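Local coordinates for variant surface glycoprotein MITat 1.13 (Trypanosoma brucei, PDB 6Z8H), which probably forms a coat on the parasite surface, as one of a series of antigenically distinct proteins whose successive expression helps it evade host immunity, at residues Ala199-Ser210 with Thr238-Lys246; Thr285-Phe296 with Ile325-Tyr336. All coordinates share one frame; numbering follows the deposited sequence.

Interaction 1. Residues Ala199-Ser210 with Thr238-Lys246; sequences ATCASGVGQSSS and TWNAATNNK
Trp239 and Ala199 meet where the residues after strand 221-229 fold back on strand 194-202: the methyl CB of Ala199 lies 3.5 Å from CZ2 of the indole, and the Ala199 carbonyl O stands 3.0 Å from its NE1. With CG anti to the backbone N (chi1 -171°), the indole is carried to the strand. Asn245 O sits in plane at the edge of this ring, whereas the placement of the Thr243 side chain near it is doubtful. One backbone bond ties the turn to the strand: Cys201 N donates to Thr243 O over 3.1 Å in a nearly straight bond (171°), although the donor stands above the carbonyl plane. A step along, OG1 of Thr200 rests 3.3 Å from CB of Lys246, the two side chains crossing at a slant; CG2 of Thr200 is directed instead to the backbone around Thr243 and Asn244. Beyond the type II turn from Gly204 to Gln207, the chain brings Ser210 back to Thr243, and its OG, anti to the backbone N (chi1 156°), accepts a weak bond from Thr243 N at 3.3 Å. Asn245 turns the other way, ND2 giving a bond of 2.8 Å to Ala242 O that braces the type I turn from Ala242 to Asn245. Cys201 is disulfide-bonded to Cys211, next to Ser210, and also packs on Leu147 of the second subunit. Beyond the contact, Ala199 pairs with Arg247 by backbone hydrogen bonds. The arrangement is that of an antiparallel beta-sheet edge, where strand 194-202 lies beside the outermost strand 247-253 and the helix-and-turn connection leading into the latter folds back over the strand end.

Interaction 2. Residues Thr285-Phe296 with Ile325-Tyr336; sequences TDFNAVRANPKF and INSAYGREGSEY
Phe287 is the bump that fills the hollow made by Ile325, Tyr329, Gly333 and Tyr336. Thrown out with CG anti to the backbone N (chi1 -166°), its ring is bordered on several sides. Over one face lies Gly333 CA, 3.7 Å from the ring centroid and 19° off the normal, a CH-pi contact; glycine, having no side chain, lets the backbone lie right against the phenyl. At the ring's edge, CG2 of Ile325 closes in to 3.9 Å from CZ. Tyr336 forms another wall: CD1 of Phe287 sits over its face, 3.5 Å from CG, with the two planes inclined at 57°. The edge of the Tyr336 ring in turn faces Thr285 O, 3.4 Å from CE2, while its hydroxyl, near CG2 of Val290, is hydrogen-bonded to Ile284 O. Phe287, Phe296, Tyr329 and Tyr336 thus make an aromatic cluster within the helical bundle of the A-type VSG N-terminal domain, where helix 287-291 and the start of helix 294-304 meet helix 318-329 and the residues that follow it. Long helix 78-129 covers this cluster, with Pro86 against Phe296 and Tyr329 and Leu87 against Tyr336. Phe296 is a second, less deeply covered bump, sliding past Tyr329 in the opposite direction, CE1 to CE2 at 3.7 Å, and meeting CD1 of Ile325 with CE2 at 3.8 Å. The Tyr329 hydroxyl bonds to Lys83 O. At the rim, Arg291 bends at chi3 to bring NH2 within 3.3 Å of OE1 of Glu332; this salt bridge is one of charge alone, since the oxygen stands well out of the guanidinium plane. Asn326 OD1 holds the Glu332 backbone by accepting from its N.

Interactions 1 and 2 lie on opposite sides of the chain's centre, about 84 Å apart between centres, with nearest atoms about 61 Å apart and no shared element. Interaction 1, partly buried, joins the end of a strand of the antiparallel sheet, and the loop after it, to the connection between two of that sheet's strands; one backbone hydrogen bond, a weak bond to a serine hydroxyl and the packing of an indole carry it, and a disulfide lies beside it. Interaction 2 is more buried and all helix and loop: apolar and aromatic side chains interlock without a hydrogen bond between its segments, and charge appears at the rim. Each is near the second subunit at one residue, through Cys201 and Lys295 respectively.

Interaction 1. Residues Ala199-Ser210 with Thr238-Lys246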
# COMPACT_ATOMS: atom_id res chain seq x y z
N ALA A 199 -13.91 20.64 36.72
CA ALA A 199 -14.71 20.57 37.93
C ALA A 199 -15.55 21.82 38.09
O ALA A 199 -15.11 22.92 37.74
CB ALA A 199 -13.82 20.36 39.15
N THR A 200 -16.78 21.62 38.55
CA THR A 200 -17.69 22.70 38.93
C THR A 200 -18.42 22.29 40.20
O THR A 200 -18.99 21.19 40.25
CB THR A 200 -18.75 22.94 37.84
OG1 THR A 200 -18.11 23.03 36.55
CG2 THR A 200 -19.57 24.19 38.11
N CYS A 201 -18.43 23.17 41.20
CA CYS A 201 -19.15 22.94 42.45
C CYS A 201 -20.02 24.14 42.79
O CYS A 201 -19.76 25.29 42.44
CB CYS A 201 -18.20 22.55 43.59
SG CYS A 201 -19.00 22.02 45.16
N ALA A 202 -21.10 23.84 43.45
CA ALA A 202 -21.97 24.95 43.78
C ALA A 202 -22.76 24.49 44.97
O ALA A 202 -23.52 23.53 44.84
CB ALA A 202 -22.89 25.26 42.61
N SER A 203 -22.58 25.17 46.09
CA SER A 203 -23.27 24.87 47.33
C SER A 203 -24.20 26.03 47.65
O SER A 203 -24.04 27.13 47.12
CB SER A 203 -22.24 24.66 48.44
OG SER A 203 -21.31 25.73 48.44
N GLY A 204 -25.20 25.74 48.46
CA GLY A 204 -26.21 26.71 48.83
C GLY A 204 -27.44 26.65 47.93
O GLY A 204 -27.43 26.05 46.85
N VAL A 205 -28.50 27.30 48.42
CA VAL A 205 -29.76 27.37 47.68
C VAL A 205 -29.56 28.26 46.46
O VAL A 205 -29.02 29.37 46.56
CB VAL A 205 -30.90 27.89 48.57
CG1 VAL A 205 -32.26 27.74 47.84
CG2 VAL A 205 -30.94 27.19 49.91
N GLY A 206 -30.02 27.79 45.31
CA GLY A 206 -29.81 28.51 44.08
C GLY A 206 -28.49 28.23 43.38
O GLY A 206 -28.34 28.61 42.21
N GLN A 207 -27.53 27.60 44.06
CA GLN A 207 -26.23 27.26 43.48
C GLN A 207 -25.57 28.51 42.87
O GLN A 207 -25.16 28.52 41.70
CB GLN A 207 -26.34 26.13 42.46
CG GLN A 207 -26.87 24.82 43.04
CD GLN A 207 -28.38 24.65 42.86
OE1 GLN A 207 -28.95 25.13 41.88
NE2 GLN A 207 -29.02 23.96 43.80
N SER A 208 -25.44 29.55 43.69
CA SER A 208 -24.78 30.78 43.29
C SER A 208 -23.48 31.04 44.04
O SER A 208 -22.71 31.90 43.61
CB SER A 208 -25.72 31.99 43.50
OG SER A 208 -26.12 32.11 44.85
N SER A 209 -23.22 30.32 45.11
CA SER A 209 -22.04 30.54 45.92
C SER A 209 -21.03 29.46 45.55
O SER A 209 -21.29 28.59 44.71
CB SER A 209 -22.37 30.57 47.42
OG SER A 209 -22.28 29.27 48.00
N SER A 210 -19.88 29.52 46.20
CA SER A 210 -18.79 28.60 45.92
C SER A 210 -18.56 27.68 47.11
O SER A 210 -18.81 28.05 48.26
CB SER A 210 -17.52 29.39 45.59
OG SER A 210 -16.36 28.63 45.85
N THR A 238 -7.82 30.29 40.20
CA THR A 238 -9.07 31.03 40.08
C THR A 238 -10.25 30.19 40.55
O THR A 238 -11.21 30.73 41.14
CB THR A 238 -9.27 31.47 38.62
OG1 THR A 238 -8.82 30.43 37.73
CG2 THR A 238 -8.50 32.75 38.34
N TRP A 239 -10.21 28.88 40.31
CA TRP A 239 -11.34 28.01 40.65
C TRP A 239 -11.60 27.99 42.15
O TRP A 239 -12.77 27.94 42.59
CB TRP A 239 -11.05 26.59 40.13
CG TRP A 239 -12.22 25.69 40.24
CD1 TRP A 239 -13.36 25.74 39.49
CD2 TRP A 239 -12.37 24.58 41.12
NE1 TRP A 239 -14.23 24.76 39.90
CE2 TRP A 239 -13.64 24.02 40.88
CE3 TRP A 239 -11.57 24.01 42.11
CZ2 TRP A 239 -14.12 22.91 41.59
CZ3 TRP A 239 -12.04 22.92 42.82
CH2 TRP A 239 -13.32 22.38 42.56
N ASN A 240 -10.54 28.06 42.95
CA ASN A 240 -10.69 27.94 44.40
C ASN A 240 -11.39 29.14 45.05
O ASN A 240 -11.85 29.05 46.20
CB ASN A 240 -9.33 27.72 45.05
CG ASN A 240 -8.71 26.42 44.64
OD1 ASN A 240 -9.38 25.59 44.06
ND2 ASN A 240 -7.43 26.23 44.95
N ALA A 241 -11.46 30.27 44.36
CA ALA A 241 -12.21 31.42 44.83
C ALA A 241 -13.53 31.59 44.10
O ALA A 241 -14.31 32.49 44.45
CB ALA A 241 -11.37 32.70 44.72
N ALA A 242 -13.81 30.72 43.12
CA ALA A 242 -15.02 30.83 42.32
C ALA A 242 -15.31 29.46 41.71
O ALA A 242 -15.21 29.30 40.50
CB ALA A 242 -14.83 31.89 41.22
N THR A 243 -15.76 28.53 42.56
CA THR A 243 -16.00 27.08 42.34
C THR A 243 -17.18 26.82 41.44
O THR A 243 -17.08 25.88 40.65
CB THR A 243 -16.23 26.42 43.69
OG1 THR A 243 -15.09 25.60 43.83
CG2 THR A 243 -17.59 25.76 43.79
N ASN A 244 -18.04 27.81 41.22
CA ASN A 244 -19.21 27.75 40.34
C ASN A 244 -18.86 28.10 38.88
O ASN A 244 -19.79 28.34 38.13
CB ASN A 244 -20.36 28.60 40.90
CG ASN A 244 -20.01 30.03 41.26
OD1 ASN A 244 -18.89 30.34 41.62
ND2 ASN A 244 -21.02 30.87 41.22
N ASN A 245 -17.58 28.13 38.53
CA ASN A 245 -17.17 28.23 37.14
C ASN A 245 -16.43 26.95 36.79
O ASN A 245 -15.63 26.43 37.58
CB ASN A 245 -16.27 29.44 36.91
CG ASN A 245 -16.87 30.71 37.47
OD1 ASN A 245 -17.59 31.45 36.78
ND2 ASN A 245 -16.56 30.97 38.72
N LYS A 246 -16.74 26.43 35.63
CA LYS A 246 -16.11 25.20 35.18
C LYS A 246 -14.65 25.49 34.84
O LYS A 246 -14.36 26.36 34.01
CB LYS A 246 -16.88 24.67 33.97
CG LYS A 246 -16.39 23.31 33.53
CD LYS A 246 -17.21 22.77 32.37
CE LYS A 246 -17.17 23.68 31.16
NZ LYS A 246 -17.81 23.06 29.95

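Interaction 2. Residues Thr285-Phe296 with Ile325-Tyr336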
# COMPACT_ATOMS: atom_id res chain seq x y z
N THR A 285 7.05 6.24 -26.53
CA THR A 285 6.26 6.90 -27.57
C THR A 285 6.48 8.42 -27.61
O THR A 285 5.88 9.09 -28.45
CB THR A 285 4.77 6.60 -27.38
OG1 THR A 285 4.41 6.94 -26.05
CG2 THR A 285 4.44 5.14 -27.65
N ASP A 286 7.35 8.95 -26.75
CA ASP A 286 7.74 10.35 -26.76
C ASP A 286 9.05 10.49 -27.54
O ASP A 286 10.11 10.08 -27.06
CB ASP A 286 7.90 10.83 -25.32
CG ASP A 286 8.39 12.25 -25.23
OD1 ASP A 286 8.51 12.91 -26.29
OD2 ASP A 286 8.64 12.71 -24.09
N PHE A 287 8.99 11.13 -28.71
CA PHE A 287 10.19 11.25 -29.53
C PHE A 287 11.32 11.93 -28.77
O PHE A 287 12.49 11.60 -28.95
CB PHE A 287 9.90 11.99 -30.84
CG PHE A 287 10.99 11.85 -31.88
CD1 PHE A 287 11.21 10.64 -32.51
CD2 PHE A 287 11.78 12.94 -32.22
CE1 PHE A 287 12.19 10.51 -33.45
CE2 PHE A 287 12.78 12.81 -33.18
CZ PHE A 287 12.97 11.60 -33.79
N ASN A 288 11.00 12.87 -27.89
CA ASN A 288 12.06 13.55 -27.15
C ASN A 288 12.80 12.61 -26.21
O ASN A 288 13.96 12.88 -25.87
CB ASN A 288 11.48 14.72 -26.35
CG ASN A 288 11.02 15.87 -27.24
OD1 ASN A 288 11.58 16.12 -28.32
ND2 ASN A 288 10.00 16.57 -26.79
N ALA A 289 12.18 11.52 -25.79
CA ALA A 289 12.88 10.56 -24.95
C ALA A 289 13.84 9.70 -25.77
O ALA A 289 14.86 9.25 -25.24
CB ALA A 289 11.88 9.64 -24.26
N VAL A 290 13.52 9.46 -27.04
CA VAL A 290 14.36 8.65 -27.92
C VAL A 290 15.44 9.49 -28.59
O VAL A 290 16.59 9.06 -28.68
CB VAL A 290 13.45 7.97 -28.96
CG1 VAL A 290 14.28 7.34 -30.01
CG2 VAL A 290 12.55 6.95 -28.29
N ARG A 291 15.07 10.67 -29.08
CA ARG A 291 15.91 11.54 -29.96
C ARG A 291 17.21 11.92 -29.27
O ARG A 291 18.17 12.28 -29.99
CB ARG A 291 15.12 12.78 -30.39
CG ARG A 291 15.71 14.10 -29.94
CD ARG A 291 14.73 15.25 -30.09
NE ARG A 291 14.48 15.59 -31.48
CZ ARG A 291 15.33 16.24 -32.26
NH1 ARG A 291 16.51 16.62 -31.79
NH2 ARG A 291 15.01 16.51 -33.52
N ALA A 292 17.26 11.86 -27.94
CA ALA A 292 18.46 12.26 -27.21
C ALA A 292 19.45 11.12 -27.05
O ALA A 292 20.63 11.37 -26.76
CB ALA A 292 18.08 12.83 -25.84
N ASN A 293 19.02 9.89 -27.28
CA ASN A 293 19.85 8.75 -26.96
C ASN A 293 20.95 8.58 -28.00
O ASN A 293 20.66 8.52 -29.21
CB ASN A 293 19.01 7.48 -26.87
CG ASN A 293 19.74 6.37 -26.17
OD1 ASN A 293 20.88 6.03 -26.50
ND2 ASN A 293 19.08 5.78 -25.21
N PRO A 294 22.21 8.55 -27.59
CA PRO A 294 23.30 8.30 -28.55
C PRO A 294 23.08 7.07 -29.41
O PRO A 294 23.45 7.07 -30.59
CB PRO A 294 24.54 8.16 -27.66
CG PRO A 294 24.19 8.89 -26.42
CD PRO A 294 22.72 8.67 -26.21
N LYS A 295 22.50 6.00 -28.86
CA LYS A 295 22.26 4.79 -29.63
C LYS A 295 21.28 5.05 -30.76
O LYS A 295 21.41 4.45 -31.84
CB LYS A 295 21.74 3.68 -28.70
CG LYS A 295 22.74 3.27 -27.65
CD LYS A 295 22.10 2.35 -26.60
CE LYS A 295 23.09 1.98 -25.48
NZ LYS A 295 22.39 1.41 -24.27
N PHE A 296 20.34 5.98 -30.58
CA PHE A 296 19.42 6.34 -31.65
C PHE A 296 20.16 7.07 -32.76
O PHE A 296 20.05 6.71 -33.95
CB PHE A 296 18.31 7.23 -31.07
CG PHE A 296 17.49 7.93 -32.11
CD1 PHE A 296 16.49 7.26 -32.79
CD2 PHE A 296 17.71 9.28 -32.39
CE1 PHE A 296 15.73 7.90 -33.74
CE2 PHE A 296 16.97 9.92 -33.36
CZ PHE A 296 15.98 9.26 -34.03
N ILE A 325 16.77 11.70 -40.05
CA ILE A 325 15.75 11.74 -39.00
C ILE A 325 14.46 12.36 -39.55
O ILE A 325 13.37 11.81 -39.36
CB ILE A 325 16.27 12.51 -37.78
CG1 ILE A 325 17.32 11.66 -37.06
CG2 ILE A 325 15.13 12.89 -36.83
CD1 ILE A 325 18.14 12.38 -36.00
N ASN A 326 14.58 13.48 -40.28
CA ASN A 326 13.38 14.12 -40.81
C ASN A 326 12.67 13.24 -41.83
O ASN A 326 11.43 13.21 -41.87
CB ASN A 326 13.75 15.45 -41.46
CG ASN A 326 14.25 16.49 -40.45
OD1 ASN A 326 14.05 16.36 -39.25
ND2 ASN A 326 14.87 17.55 -40.97
N SER A 327 13.41 12.52 -42.67
CA SER A 327 12.78 11.65 -43.67
C SER A 327 12.08 10.48 -43.00
O SER A 327 11.01 10.04 -43.44
CB SER A 327 13.83 11.13 -44.65
OG SER A 327 14.33 12.18 -45.46
N ALA A 328 12.68 9.96 -41.94
CA ALA A 328 12.15 8.75 -41.33
C ALA A 328 10.99 9.03 -40.38
O ALA A 328 10.08 8.21 -40.29
CB ALA A 328 13.24 7.99 -40.57
N TYR A 329 11.02 10.16 -39.67
CA TYR A 329 10.07 10.39 -38.58
C TYR A 329 9.29 11.68 -38.74
O TYR A 329 8.63 12.10 -37.79
CB TYR A 329 10.79 10.35 -37.21
CG TYR A 329 11.71 9.18 -37.04
CD1 TYR A 329 11.19 7.91 -36.88
CD2 TYR A 329 13.09 9.33 -37.03
CE1 TYR A 329 12.03 6.81 -36.79
CE2 TYR A 329 13.91 8.25 -36.91
CZ TYR A 329 13.39 6.98 -36.73
OH TYR A 329 14.25 5.88 -36.65
N GLY A 330 9.29 12.29 -39.91
CA GLY A 330 8.81 13.63 -40.09
C GLY A 330 9.80 14.65 -39.55
O GLY A 330 10.70 14.33 -38.78
N ARG A 331 9.59 15.90 -39.96
CA ARG A 331 10.52 16.98 -39.60
C ARG A 331 10.66 17.06 -38.08
O ARG A 331 9.67 17.23 -37.37
CB ARG A 331 10.03 18.31 -40.18
CG ARG A 331 10.96 19.47 -39.89
CD ARG A 331 10.68 20.65 -40.81
NE ARG A 331 10.85 20.29 -42.22
CZ ARG A 331 12.02 20.30 -42.86
NH1 ARG A 331 13.13 20.64 -42.21
NH2 ARG A 331 12.08 19.95 -44.14
N GLU A 332 11.89 16.91 -37.60
CA GLU A 332 12.20 16.86 -36.16
C GLU A 332 11.29 15.89 -35.40
O GLU A 332 10.93 16.11 -34.24
CB GLU A 332 12.19 18.26 -35.54
CG GLU A 332 13.26 19.19 -36.09
CD GLU A 332 14.42 19.41 -35.12
OE1 GLU A 332 14.15 19.67 -33.93
OE2 GLU A 332 15.59 19.31 -35.56
N GLY A 333 10.94 14.77 -36.04
CA GLY A 333 10.15 13.75 -35.38
C GLY A 333 8.69 14.10 -35.20
O GLY A 333 8.01 13.47 -34.38
N SER A 334 8.18 15.08 -35.94
CA SER A 334 6.80 15.53 -35.78
C SER A 334 5.79 14.47 -36.19
O SER A 334 4.62 14.57 -35.80
CB SER A 334 6.58 16.78 -36.62
OG SER A 334 6.90 16.54 -37.98
N GLU A 335 6.20 13.45 -36.94
CA GLU A 335 5.29 12.40 -37.37
C GLU A 335 5.55 11.09 -36.63
O GLU A 335 5.05 10.05 -37.04
CB GLU A 335 5.37 12.21 -38.89
CG GLU A 335 5.01 13.44 -39.69
CD GLU A 335 4.82 13.18 -41.17
OE1 GLU A 335 5.56 12.35 -41.74
OE2 GLU A 335 3.92 13.80 -41.77
N TYR A 336 6.32 11.12 -35.54
CA TYR A 336 6.70 9.89 -34.84
C TYR A 336 5.48 9.11 -34.36
O TYR A 336 5.49 7.88 -34.38
CB TYR A 336 7.60 10.25 -33.65
CG TYR A 336 8.08 9.10 -32.78
CD1 TYR A 336 8.86 8.09 -33.32
CD2 TYR A 336 7.79 9.06 -31.42
CE1 TYR A 336 9.32 7.06 -32.53
CE2 TYR A 336 8.25 8.04 -30.63
CZ TYR A 336 9.01 7.03 -31.19
OH TYR A 336 9.48 6.01 -30.42